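Local coordinates for selenium-binding protein (Sulfolobus tokodaii, PDB 2ECE) that is of unknown function but, as a beta-propeller member of the selenium-binding protein family, may bind selenium, at residues W195-E200 and S456-Y461; G381-L386 and V395-S400; M418-A423 and K433-D438. One frame throughout, in Å; residues are numbered along the deposited sequence.

Contact 1 (W195-E200 and S456-Y461); sequences WNLPNE and SDSYCY
A partly buried meeting of a strand end with the C-terminal tail, this contact joins the close of strand 193-196, and the turn behind it, to the extended chain that follows strand 443-449. From Trp195 to Pro198 and from Ser458 to Cys460 the two chains run almost the same way, 13° apart, yet they are joined by a side-chain bond, a water and apolar packing rather than by sheet pairing. The indole NE1 of Trp195 donates to Ser458 OG at 3.0 Å. That hydroxyl lies in the plane of the ring at its edge, and the N-H...O angle is 159°. Leu197 turns back over the same indole, its CD2 on one face near the rim, while its CD1 comes within 3.4 Å of Ser458 OG. Water 1 accepts from Leu197 N at 2.9 Å and donates to Tyr459 O. Strand 193-196 begins one blade of the beta-propeller and strand 443-449 completes another, and the tail, coming from the latter, rests on the former. Cys460 packs its SG against Leu197 CB at 3.8 Å and Pro198 CG at 4.0 Å, and a disulfide to Cys86 fixes that sulfur. The type I turn from Leu197 to Glu200 is braced by an Asx motif: Asn196 OD1 accepts from Asn199 N and, at 2.8 Å, from Asn199 ND2.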
loop_
_atom_site.group_PDB
_atom_site.type_symbol
_atom_site.label_atom_id
_atom_site.label_comp_id
_atom_site.label_asym_id
_atom_site.label_seq_id
_atom_site.Cartn_x
_atom_site.Cartn_y
_atom_site.Cartn_z
ATOM N N TRP A 195 0.864 0.910 -12.957
ATOM C CA TRP A 195 0.830 1.076 -14.393
ATOM C C TRP A 195 -0.420 0.525 -15.063
ATOM O O TRP A 195 -1.276 -0.094 -14.428
ATOM C CB TRP A 195 2.066 0.363 -14.977
ATOM C CG TRP A 195 2.272 -1.060 -14.402
ATOM C CD1 TRP A 195 1.315 -2.022 -14.242
ATOM C CD2 TRP A 195 3.506 -1.651 -13.925
ATOM N NE1 TRP A 195 1.861 -3.164 -13.700
ATOM C CE2 TRP A 195 3.200 -2.966 -13.494
ATOM C CE3 TRP A 195 4.830 -1.200 -13.821
ATOM C CZ2 TRP A 195 4.173 -3.835 -12.967
ATOM C CZ3 TRP A 195 5.805 -2.071 -13.292
ATOM C CH2 TRP A 195 5.462 -3.372 -12.873
ATOM N N ASN A 196 -0.508 0.785 -16.359
ATOM C CA ASN A 196 -1.550 0.254 -17.217
ATOM C C ASN A 196 -0.616 -0.349 -18.256
ATOM O O ASN A 196 -0.065 0.364 -19.098
ATOM C CB ASN A 196 -2.399 1.348 -17.858
ATOM C CG ASN A 196 -3.452 0.774 -18.791
ATOM O OD1 ASN A 196 -3.128 0.023 -19.710
ATOM N ND2 ASN A 196 -4.715 1.117 -18.555
ATOM N N LEU A 197 -0.418 -1.657 -18.179
ATOM C CA LEU A 197 0.517 -2.332 -19.069
ATOM C C LEU A 197 0.267 -2.264 -20.572
ATOM O O LEU A 197 1.169 -1.921 -21.326
ATOM C CB LEU A 197 0.690 -3.792 -18.621
ATOM C CG LEU A 197 1.337 -3.926 -17.230
ATOM C CD1 LEU A 197 1.272 -5.370 -16.752
ATOM C CD2 LEU A 197 2.776 -3.447 -17.287
ATOM N N PRO A 198 -0.955 -2.568 -21.032
ATOM C CA PRO A 198 -1.176 -2.508 -22.483
ATOM C C PRO A 198 -1.004 -1.115 -23.086
ATOM O O PRO A 198 -0.588 -0.971 -24.238
ATOM C CB PRO A 198 -2.601 -3.046 -22.637
ATOM C CG PRO A 198 -2.746 -3.963 -21.436
ATOM C CD PRO A 198 -2.133 -3.117 -20.345
ATOM N N ASN A 199 -1.323 -0.090 -22.304
ATOM C CA ASN A 199 -1.195 1.283 -22.769
ATOM C C ASN A 199 0.199 1.836 -22.509
ATOM O O ASN A 199 0.509 2.979 -22.846
ATOM C CB ASN A 199 -2.259 2.142 -22.099
ATOM C CG ASN A 199 -3.632 1.873 -22.657
ATOM O OD1 ASN A 199 -3.984 2.380 -23.722
ATOM N ND2 ASN A 199 -4.410 1.047 -21.963
ATOM N N GLU A 200 1.032 1.002 -21.903
ATOM C CA GLU A 200 2.411 1.348 -21.604
ATOM C C GLU A 200 2.664 2.648 -20.859
ATOM O O GLU A 200 3.540 3.418 -21.241
ATOM C CB GLU A 200 3.220 1.356 -22.897
ATOM C CG GLU A 200 3.024 0.101 -23.718
ATOM C CD GLU A 200 4.056 -0.045 -24.809
ATOM O OE1 GLU A 200 4.597 0.988 -25.244
ATOM O OE2 GLU A 200 4.317 -1.191 -25.236
ATOM N N SER A 456 -2.164 -6.564 -5.698
ATOM C CA SER A 456 -0.954 -7.317 -5.996
ATOM C C SER A 456 -0.733 -7.604 -7.477
ATOM O O SER A 456 0.407 -7.787 -7.901
ATOM C CB SER A 456 -0.983 -8.651 -5.254
ATOM O OG SER A 456 -1.996 -9.487 -5.789
ATOM N N ASP A 457 -1.822 -7.648 -8.249
ATOM C CA ASP A 457 -1.763 -7.974 -9.674
ATOM C C ASP A 457 -2.340 -6.928 -10.618
ATOM O O ASP A 457 -3.270 -6.206 -10.272
ATOM C CB ASP A 457 -2.532 -9.273 -9.950
ATOM C CG ASP A 457 -1.881 -10.492 -9.347
ATOM O OD1 ASP A 457 -1.512 -10.444 -8.155
ATOM O OD2 ASP A 457 -1.756 -11.502 -10.068
ATOM N N SER A 458 -1.779 -6.863 -11.819
ATOM C CA SER A 458 -2.290 -5.977 -12.859
ATOM C C SER A 458 -2.551 -6.947 -14.011
ATOM O O SER A 458 -1.914 -7.995 -14.098
ATOM C CB SER A 458 -1.276 -4.890 -13.246
ATOM O OG SER A 458 -0.038 -5.443 -13.637
ATOM N N TYR A 459 -3.493 -6.617 -14.883
ATOM C CA TYR A 459 -3.835 -7.530 -15.965
ATOM C C TYR A 459 -3.642 -6.960 -17.369
ATOM O O TYR A 459 -3.645 -5.740 -17.560
ATOM C CB TYR A 459 -5.279 -7.988 -15.756
ATOM C CG TYR A 459 -5.556 -8.364 -14.313
ATOM C CD1 TYR A 459 -5.979 -7.405 -13.386
ATOM C CD2 TYR A 459 -5.320 -9.659 -13.854
ATOM C CE1 TYR A 459 -6.152 -7.725 -12.039
ATOM C CE2 TYR A 459 -5.490 -9.991 -12.507
ATOM C CZ TYR A 459 -5.901 -9.020 -11.610
ATOM O OH TYR A 459 -6.043 -9.342 -10.282
ATOM N N CYS A 460 -3.458 -7.846 -18.346
ATOM C CA CYS A 460 -3.276 -7.409 -19.724
ATOM C C CYS A 460 -4.484 -7.676 -20.615
ATOM O O CYS A 460 -4.458 -7.368 -21.803
ATOM C CB CYS A 460 -2.031 -8.051 -20.341
ATOM S SG CYS A 460 -0.542 -7.030 -20.115
ATOM N N TYR A 461 -5.542 -8.240 -20.049
ATOM C CA TYR A 461 -6.733 -8.526 -20.841
ATOM C C TYR A 461 -7.993 -8.064 -20.126
ATOM O O TYR A 461 -8.110 -8.189 -18.906
ATOM C CB TYR A 461 -6.809 -10.024 -21.166
ATOM C CG TYR A 461 -5.527 -10.530 -21.782
ATOM C CD1 TYR A 461 -4.447 -10.906 -20.977
ATOM C CD2 TYR A 461 -5.346 -10.530 -23.173
ATOM C CE1 TYR A 461 -3.222 -11.259 -21.535
ATOM C CE2 TYR A 461 -4.118 -10.877 -23.740
ATOM C CZ TYR A 461 -3.060 -11.235 -22.912
ATOM O OH TYR A 461 -1.831 -11.527 -23.453
HETATM O O HOH W 1 -2.300 -3.389 -16.793
#

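Contact 2 (G381-L386 and V395-S400); sequences GAPQML and VYVTNS
Backbone pairing and apolar packing close one half of this buried contact tightly, whereas the other half admits a water. On the tight half, Leu386 and Val397 form an antiparallel non-hydrogen-bonded pair, their side chains side by side and pointing the same way. Leu386 CD2 rests 3.8 Å from Val397 CG2, and Val397 CG1, anti to its backbone N (chi1 -169°), meets Pro383 CB at 3.7 Å. Thr398 is gripped through both of its backbone polar atoms: its N donates to Met385 O at 3.1 Å, and its O accepts from Gln384 N at 2.9 Å. Two consecutive residues thus face one, and Met385 N turns instead to water 2. This water marks the looser half. It accepts from Met385 N and donates to Thr398 OG1 and to Ser400 O, the last at 2.7 Å; Thr398 OG1 is also hydrogen-bonded to His445 O. Gln384, bent at chi2 (-65°), folds beside it and sends NE2 to Ser400 O at 3.1 Å, from above the carbonyl plane; its OE1 is held by Thr324. Ser400 O therefore takes two donors. Beyond lies Asn399, whose ND2 bonds to the backbone oxygens of Thr380 and Lys415. This inner edge of a propeller blade continues across the sheet into strand 417-423, while strand 334-339 packs against Pro383, Leu386 and Val395, and strand 443-449 touches Gln384, Met385, Thr398 and Asn399.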
loop_
_atom_site.group_PDB
_atom_site.type_symbol
_atom_site.label_atom_id
_atom_site.label_comp_id
_atom_site.label_asym_id
_atom_site.label_seq_id
_atom_site.Cartn_x
_atom_site.Cartn_y
_atom_site.Cartn_z
ATOM N N GLY A 381 -4.461 2.856 17.545
ATOM C CA GLY A 381 -4.289 3.337 16.187
ATOM C C GLY A 381 -5.619 3.439 15.462
ATOM O O GLY A 381 -6.645 3.753 16.076
ATOM N N ALA A 382 -5.604 3.168 14.159
ATOM C CA ALA A 382 -6.811 3.245 13.341
ATOM C C ALA A 382 -6.566 2.489 12.035
ATOM O O ALA A 382 -5.466 1.992 11.804
ATOM C CB ALA A 382 -7.140 4.699 13.052
ATOM N N PRO A 383 -7.593 2.379 11.173
ATOM C CA PRO A 383 -7.394 1.664 9.906
ATOM C C PRO A 383 -6.320 2.367 9.077
ATOM O O PRO A 383 -6.252 3.595 9.049
ATOM C CB PRO A 383 -8.758 1.754 9.238
ATOM C CG PRO A 383 -9.707 1.829 10.400
ATOM C CD PRO A 383 -9.003 2.788 11.324
ATOM N N GLN A 384 -5.401 1.587 8.526
ATOM C CA GLN A 384 -4.368 2.142 7.666
ATOM C C GLN A 384 -4.364 1.361 6.345
ATOM O O GLN A 384 -5.102 1.690 5.414
ATOM C CB GLN A 384 -3.025 2.068 8.386
ATOM C CG GLN A 384 -2.001 3.099 7.963
ATOM C CD GLN A 384 -1.550 2.922 6.523
ATOM O OE1 GLN A 384 -2.202 3.397 5.592
ATOM N NE2 GLN A 384 -0.436 2.223 6.335
ATOM N N MET A 385 -3.565 0.304 6.278
ATOM C CA MET A 385 -3.512 -0.499 5.064
ATOM C C MET A 385 -4.759 -1.357 4.939
ATOM O O MET A 385 -5.303 -1.837 5.933
ATOM C CB MET A 385 -2.278 -1.407 5.034
ATOM C CG MET A 385 -0.987 -0.701 4.667
ATOM S SD MET A 385 -1.135 0.406 3.253
ATOM C CE MET A 385 -1.287 -0.763 1.884
ATOM N N LEU A 386 -5.207 -1.536 3.700
ATOM C CA LEU A 386 -6.385 -2.341 3.402
ATOM C C LEU A 386 -6.036 -3.318 2.294
ATOM O O LEU A 386 -5.117 -3.076 1.505
ATOM C CB LEU A 386 -7.530 -1.461 2.878
ATOM C CG LEU A 386 -8.021 -0.247 3.663
ATOM C CD1 LEU A 386 -8.972 0.576 2.801
ATOM C CD2 LEU A 386 -8.717 -0.719 4.930
ATOM N N VAL A 395 -12.533 -7.603 3.267
ATOM C CA VAL A 395 -11.546 -6.531 3.327
ATOM C C VAL A 395 -10.736 -6.716 4.606
ATOM O O VAL A 395 -11.292 -6.762 5.700
ATOM C CB VAL A 395 -12.203 -5.131 3.363
ATOM C CG1 VAL A 395 -11.120 -4.048 3.331
ATOM C CG2 VAL A 395 -13.153 -4.961 2.188
ATOM N N TYR A 396 -9.424 -6.853 4.464
ATOM C CA TYR A 396 -8.556 -7.032 5.617
ATOM C C TYR A 396 -7.982 -5.664 5.972
ATOM O O TYR A 396 -7.653 -4.875 5.090
ATOM C CB TYR A 396 -7.464 -8.039 5.279
ATOM C CG TYR A 396 -8.023 -9.418 4.984
ATOM C CD1 TYR A 396 -8.302 -10.313 6.016
ATOM C CD2 TYR A 396 -8.322 -9.812 3.674
ATOM C CE1 TYR A 396 -8.863 -11.564 5.755
ATOM C CE2 TYR A 396 -8.886 -11.066 3.404
ATOM C CZ TYR A 396 -9.151 -11.933 4.448
ATOM O OH TYR A 396 -9.679 -13.180 4.188
ATOM N N VAL A 397 -7.867 -5.389 7.267
ATOM C CA VAL A 397 -7.398 -4.089 7.733
ATOM C C VAL A 397 -6.323 -4.165 8.816
ATOM O O VAL A 397 -6.477 -4.912 9.785
ATOM C CB VAL A 397 -8.582 -3.285 8.322
ATOM C CG1 VAL A 397 -8.170 -1.841 8.555
ATOM C CG2 VAL A 397 -9.801 -3.381 7.400
ATOM N N THR A 398 -5.234 -3.412 8.646
ATOM C CA THR A 398 -4.175 -3.350 9.662
ATOM C C THR A 398 -4.077 -1.881 10.107
ATOM O O THR A 398 -4.716 -1.017 9.503
ATOM C CB THR A 398 -2.816 -3.879 9.156
ATOM O OG1 THR A 398 -2.397 -3.134 8.005
ATOM C CG2 THR A 398 -2.930 -5.369 8.829
ATOM N N ASN A 399 -3.258 -1.578 11.109
ATOM C CA ASN A 399 -3.269 -0.217 11.664
ATOM C C ASN A 399 -2.026 0.653 11.798
ATOM O O ASN A 399 -2.116 1.756 12.344
ATOM C CB ASN A 399 -3.930 -0.292 13.040
ATOM C CG ASN A 399 -3.147 -1.166 14.004
ATOM O OD1 ASN A 399 -2.547 -2.170 13.601
ATOM N ND2 ASN A 399 -3.149 -0.796 15.282
ATOM N N SER A 400 -0.876 0.185 11.328
ATOM C CA SER A 400 0.339 0.973 11.441
ATOM C C SER A 400 0.683 1.702 10.143
ATOM O O SER A 400 0.501 1.162 9.057
ATOM C CB SER A 400 1.499 0.071 11.855
ATOM O OG SER A 400 2.714 0.790 11.843
HETATM O O HOH W 2 -1.241 -0.563 7.898
#

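Contact 3 (M418-A423 and K433-D438)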
loop_
_atom_site.group_PDB
_atom_site.type_symbol
_atom_site.label_atom_id
_atom_site.label_comp_id
_atom_site.label_asym_id
_atom_site.label_seq_id
_atom_site.Cartn_x
_atom_site.Cartn_y
_atom_site.Cartn_z
ATOM N N MET A 418 -5.287 -7.059 13.037
ATOM C CA MET A 418 -5.789 -7.250 11.690
ATOM C C MET A 418 -7.260 -7.555 11.840
ATOM O O MET A 418 -7.653 -8.487 12.544
ATOM C CB MET A 418 -5.101 -8.393 10.954
ATOM C CG MET A 418 -5.738 -8.613 9.584
ATOM S SD MET A 418 -4.725 -9.425 8.357
ATOM C CE MET A 418 -4.540 -10.993 9.113
ATOM N N VAL A 419 -8.064 -6.733 11.190
ATOM C CA VAL A 419 -9.502 -6.866 11.245
ATOM C C VAL A 419 -10.042 -7.282 9.889
ATOM O O VAL A 419 -9.464 -6.938 8.849
ATOM C CB VAL A 419 -10.126 -5.518 11.665
ATOM C CG1 VAL A 419 -11.572 -5.429 11.212
ATOM C CG2 VAL A 419 -10.029 -5.362 13.179
ATOM N N LYS A 420 -11.137 -8.037 9.902
ATOM C CA LYS A 420 -11.765 -8.458 8.663
ATOM C C LYS A 420 -13.129 -7.798 8.554
ATOM O O LYS A 420 -13.888 -7.742 9.525
ATOM C CB LYS A 420 -11.928 -9.978 8.588
ATOM C CG LYS A 420 -12.631 -10.401 7.300
ATOM C CD LYS A 420 -12.509 -11.889 6.980
ATOM C CE LYS A 420 -13.537 -12.744 7.706
ATOM N NZ LYS A 420 -13.584 -14.132 7.141
ATOM N N LEU A 421 -13.420 -7.282 7.368
ATOM C CA LEU A 421 -14.690 -6.634 7.096
ATOM C C LEU A 421 -15.391 -7.469 6.037
ATOM O O LEU A 421 -14.744 -8.065 5.181
ATOM C CB LEU A 421 -14.465 -5.222 6.552
ATOM C CG LEU A 421 -13.616 -4.251 7.373
ATOM C CD1 LEU A 421 -13.550 -2.909 6.657
ATOM C CD2 LEU A 421 -14.222 -4.083 8.761
ATOM N N ASN A 422 -16.714 -7.527 6.105
ATOM C CA ASN A 422 -17.485 -8.272 5.125
ATOM C C ASN A 422 -18.130 -7.215 4.239
ATOM O O ASN A 422 -18.943 -6.419 4.707
ATOM C CB ASN A 422 -18.544 -9.127 5.824
ATOM C CG ASN A 422 -17.933 -10.272 6.619
ATOM O OD1 ASN A 422 -18.221 -10.440 7.804
ATOM N ND2 ASN A 422 -17.091 -11.068 5.966
ATOM N N ALA A 423 -17.740 -7.184 2.969
ATOM C CA ALA A 423 -18.275 -6.194 2.039
ATOM C C ALA A 423 -19.394 -6.773 1.184
ATOM O O ALA A 423 -19.304 -7.906 0.699
ATOM C CB ALA A 423 -17.164 -5.658 1.152
ATOM N N LYS A 433 -17.269 -10.026 13.272
ATOM C CA LYS A 433 -17.111 -10.138 14.717
ATOM C C LYS A 433 -16.146 -11.245 15.138
ATOM O O LYS A 433 -15.332 -11.058 16.042
ATOM C CB LYS A 433 -18.479 -10.382 15.371
ATOM C CG LYS A 433 -18.441 -10.483 16.890
ATOM C CD LYS A 433 -19.687 -11.183 17.420
ATOM C CE LYS A 433 -19.649 -11.329 18.937
ATOM N NZ LYS A 433 -18.446 -12.083 19.407
ATOM N N GLU A 434 -16.230 -12.389 14.468
ATOM C CA GLU A 434 -15.402 -13.544 14.796
ATOM C C GLU A 434 -13.905 -13.436 14.497
ATOM O O GLU A 434 -13.077 -13.854 15.310
ATOM C CB GLU A 434 -15.959 -14.789 14.100
ATOM C CG GLU A 434 -17.484 -14.869 14.102
ATOM C CD GLU A 434 -18.113 -14.086 12.958
ATOM O OE1 GLU A 434 -18.006 -14.536 11.793
ATOM O OE2 GLU A 434 -18.712 -13.019 13.219
ATOM N N PHE A 435 -13.554 -12.880 13.339
ATOM C CA PHE A 435 -12.149 -12.764 12.945
ATOM C C PHE A 435 -11.363 -11.650 13.635
ATOM O O PHE A 435 -11.831 -10.518 13.742
ATOM C CB PHE A 435 -12.048 -12.584 11.422
ATOM C CG PHE A 435 -10.640 -12.627 10.899
ATOM C CD1 PHE A 435 -9.837 -11.487 10.914
ATOM C CD2 PHE A 435 -10.102 -13.819 10.425
ATOM C CE1 PHE A 435 -8.509 -11.538 10.462
ATOM C CE2 PHE A 435 -8.780 -13.884 9.974
ATOM C CZ PHE A 435 -7.983 -12.742 9.993
ATOM N N PHE A 436 -10.161 -11.984 14.098
ATOM C CA PHE A 436 -9.296 -11.001 14.740
ATOM C C PHE A 436 -7.909 -11.542 15.026
ATOM O O PHE A 436 -7.750 -12.653 15.528
ATOM C CB PHE A 436 -9.900 -10.496 16.056
ATOM C CG PHE A 436 -9.215 -9.264 16.598
ATOM C CD1 PHE A 436 -8.297 -9.348 17.644
ATOM C CD2 PHE A 436 -9.469 -8.026 16.035
ATOM C CE1 PHE A 436 -7.646 -8.208 18.112
ATOM C CE2 PHE A 436 -8.825 -6.880 16.491
ATOM C CZ PHE A 436 -7.914 -6.969 17.531
ATOM N N VAL A 437 -6.905 -10.744 14.684
ATOM C CA VAL A 437 -5.531 -11.103 14.951
ATOM C C VAL A 437 -4.945 -9.944 15.737
ATOM O O VAL A 437 -5.053 -8.779 15.332
ATOM C CB VAL A 437 -4.708 -11.291 13.659
ATOM C CG1 VAL A 437 -3.297 -11.739 14.007
ATOM C CG2 VAL A 437 -5.385 -12.308 12.756
ATOM N N ASP A 438 -4.367 -10.272 16.882
ATOM C CA ASP A 438 -3.721 -9.299 17.742
ATOM C C ASP A 438 -2.242 -9.667 17.646
ATOM O O ASP A 438 -1.847 -10.776 17.998
ATOM C CB ASP A 438 -4.262 -9.444 19.170
ATOM C CG ASP A 438 -3.254 -9.046 20.225
ATOM O OD1 ASP A 438 -2.471 -8.099 19.993
ATOM O OD2 ASP A 438 -3.260 -9.682 21.301
HETATM O O HOH W 3 -12.528 -8.560 12.489
#
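Met418 N is the best-held polar atom between these two strands, and a single bond grips it: Val437 O accepts at 2.9 Å, in the plane of its carbonyl, with an N-H...O angle of 146°. The return bond, Val437 N to Met418 O at 3.2 Å, makes the two residues an antiparallel hydrogen-bonded pair. Further along, direct pairing is interrupted at Lys420 and Phe435. Water 3 sits between them, accepting from Lys420 N at 3.0 Å and lying very close, 2.4 Å, to Phe435 O. The second strand turns a corner at Lys433 and Glu434, and beyond it the pairing resumes through backbone bonding of Lys420 with Asp432. This is the outer hairpin of a propeller blade, interrupted at a corner.

Side chains pack on both sides of this interruption. Phe435 points its CB toward 418-423, and with CG anti to its backbone N (chi1 -173°) its ring lies beside Lys420 and Met418. Lys420 crosses it at about a right angle, CB coming within 3.5 Å of Phe435 CD1, and its NZ goes on to a hydrogen bond with Tyr57 OH. At the far end of the ring, Met418 brings CE to the edge, in plane, 4.0 Å from Phe435 CZ. The bend of the methionine at chi3 (65°) lets that same methyl touch Val437 CG2 as well. On the other face of the sheet, Val419 CG2 meets the edge of the Phe436 ring at CE2, 3.8 Å away, and this ring also stacks on His377 and meets His373 edge-to-face.

Strand 394-398 flanks strand 417-423 on the side away from this hairpin partner, bonding through Val395 and Val397. Val48 of strand 44-49, in the adjoining blade, touches Met418, Phe435 and Val437.

Overall arrangement
Contacts 2 and 3 divide one four-stranded blade. Contact 2 joins the loop leading into its first strand to the second, its centre about 10 Å from that of the chain, contact 3 pairs the last two strands farther out, and strands 394-398 and 417-423 join them, with Val397 N 2.7 Å from Val419 O in a probable hydrogen bond. Contact 1 stands about 26 Å from contact 2, centre to centre, and both others are nested in the loop it closes. Contacts 2 and 3 are buried and rest on backbone bonds with apolar or aromatic packing; contact 1, only partly buried, relies on an indole-hydroxyl bond and packing against a disulfide sulfur. Each has a bridging water.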